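Probable arabinosyltransferase B (Mycobacterium tuberculosis H37Rv, PDB 7BVF) transfers arabinose units to build the arabinan of arabinogalactan in the mycobacterial cell wall and binds the antituberculosis drug ethambutol. Local coordinates at residues A[650-654]-A[1058-1062]. Numbering follows the deposited sequence.
Sequences SSYGV and ARDWG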
loop_
_atom_site.group_PDB
_atom_site.type_symbol
_atom_site.label_atom_id
_atom_site.label_comp_id
_atom_site.label_asym_id
_atom_site.label_seq_id
_atom_site.Cartn_x
_atom_site.Cartn_y
_atom_site.Cartn_z
ATOM N N SER A 650 2.759 4.189 -26.553
ATOM C CA SER A 650 1.389 4.457 -26.946
ATOM C C SER A 650 0.847 5.721 -26.307
ATOM O O SER A 650 -0.263 6.142 -26.637
ATOM C CB SER A 650 0.502 3.269 -26.580
ATOM O OG SER A 650 0.919 2.102 -27.259
ATOM N N SER A 651 1.609 6.332 -25.405
ATOM C CA SER A 651 1.202 7.529 -24.691
ATOM C C SER A 651 1.754 8.800 -25.314
ATOM O O SER A 651 1.636 9.870 -24.715
ATOM C CB SER A 651 1.649 7.437 -23.236
ATOM O OG SER A 651 3.055 7.315 -23.153
ATOM N N TYR A 652 2.358 8.708 -26.492
ATOM C CA TYR A 652 2.954 9.867 -27.147
ATOM C C TYR A 652 1.851 10.671 -27.815
ATOM O O TYR A 652 1.425 10.354 -28.926
ATOM C CB TYR A 652 3.996 9.436 -28.169
ATOM C CG TYR A 652 5.323 9.017 -27.590
ATOM C CD1 TYR A 652 5.466 8.751 -26.241
ATOM C CD2 TYR A 652 6.435 8.882 -28.402
ATOM C CE1 TYR A 652 6.674 8.362 -25.719
ATOM C CE2 TYR A 652 7.646 8.495 -27.891
ATOM C CZ TYR A 652 7.761 8.236 -26.549
ATOM O OH TYR A 652 8.970 7.848 -26.030
ATOM N N GLY A 653 1.382 11.718 -27.145
ATOM C CA GLY A 653 0.480 12.681 -27.734
ATOM C C GLY A 653 -0.933 12.652 -27.196
ATOM O O GLY A 653 -1.675 13.615 -27.414
ATOM N N VAL A 654 -1.334 11.588 -26.507
ATOM C CA VAL A 654 -2.713 11.466 -26.039
ATOM C C VAL A 654 -2.961 12.550 -24.998
ATOM O O VAL A 654 -2.055 12.883 -24.221
ATOM C CB VAL A 654 -3.006 10.056 -25.505
ATOM C CG1 VAL A 654 -2.607 9.021 -26.533
ATOM C CG2 VAL A 654 -2.291 9.808 -24.206
ATOM N N ALA A 1058 11.043 18.064 -25.042
ATOM C CA ALA A 1058 10.707 18.007 -23.625
ATOM C C ALA A 1058 10.173 16.643 -23.205
ATOM O O ALA A 1058 9.537 16.531 -22.155
ATOM C CB ALA A 1058 9.697 19.095 -23.274
ATOM N N ARG A 1059 10.423 15.604 -23.996
ATOM C CA ARG A 1059 9.947 14.261 -23.704
ATOM C C ARG A 1059 11.126 13.335 -23.449
ATOM O O ARG A 1059 12.155 13.424 -24.125
ATOM C CB ARG A 1059 9.095 13.715 -24.848
ATOM C CG ARG A 1059 8.266 12.507 -24.472
ATOM C CD ARG A 1059 7.390 12.060 -25.622
ATOM N NE ARG A 1059 6.215 12.907 -25.800
ATOM C CZ ARG A 1059 5.107 12.804 -25.075
ATOM N NH1 ARG A 1059 5.024 11.896 -24.116
ATOM N NH2 ARG A 1059 4.083 13.611 -25.307
ATOM N N ASP A 1060 10.964 12.446 -22.474
ATOM C CA ASP A 1060 11.992 11.486 -22.086
ATOM C C ASP A 1060 11.645 10.133 -22.695
ATOM O O ASP A 1060 10.718 9.460 -22.237
ATOM C CB ASP A 1060 12.090 11.391 -20.567
ATOM C CG ASP A 1060 13.271 10.563 -20.109
ATOM O OD1 ASP A 1060 14.181 10.315 -20.926
ATOM O OD2 ASP A 1060 13.292 10.157 -18.928
ATOM N N TRP A 1061 12.391 9.734 -23.722
ATOM C CA TRP A 1061 12.131 8.475 -24.404
ATOM C C TRP A 1061 12.794 7.280 -23.736
ATOM O O TRP A 1061 12.313 6.154 -23.897
ATOM C CB TRP A 1061 12.596 8.560 -25.859
ATOM C CG TRP A 1061 14.079 8.605 -26.013
ATOM C CD1 TRP A 1061 14.864 9.712 -26.023
ATOM C CD2 TRP A 1061 14.960 7.487 -26.179
ATOM N NE1 TRP A 1061 16.178 9.360 -26.184
ATOM C CE2 TRP A 1061 16.264 7.998 -26.282
ATOM C CE3 TRP A 1061 14.771 6.104 -26.249
ATOM C CZ2 TRP A 1061 17.372 7.178 -26.453
ATOM C CZ3 TRP A 1061 15.873 5.293 -26.418
ATOM C CH2 TRP A 1061 17.155 5.831 -26.519
ATOM N N GLY A 1062 13.871 7.489 -23.006
ATOM C CA GLY A 1062 14.603 6.410 -22.389
ATOM C C GLY A 1062 16.061 6.813 -22.205
ATOM O O GLY A 1062 16.353 7.959 -21.869
#
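Two loops pack side chain on side chain here, at the junction between the membrane part of the chain and its C-terminal domain. Residues 650-654 lie in the loop between helices 622-639 and 668-687. Residues 1058-1062 lie at the end of the loop that joins strands 1046-1053 and 1063-1067. The main element is a CH-pi contact. Arg-1059 reaches across and lays CD over one face of the Tyr-652 ring, 3.8 Å from the ring centroid and 13° off its normal. The Arg-1059 guanidinium then continues past the ring, with Tyr-652 CA over one of its faces. Arg-1059 NH1 lies 4.0 Å from Ser-651 O, and Arg-1059 NH2 lies 3.8 Å from Gly-653 N. These are contacts of proximity, not polar bonds. Arg-1059 NE also makes a weak, long ion pair with Asp-1056.

The emb proteins join a GT-C-type membrane domain to a C-terminal domain whose family belongs to the galactose-binding-like clan. On the C-terminal side the contact is made by the loop connecting two neighbouring antiparallel strands of a mixed sheet. The tip of Tyr-652 meets the backbone before strand 1063-1067, with OH 3.6 Å from Trp-1061 CA. The Trp-1061 indole leads away from 650-654, and its side chain touches Leu-1053 on strand 1046-1053. Gly-653 O accepts a hydrogen bond from Arg-728 NE, just after helix 706-727.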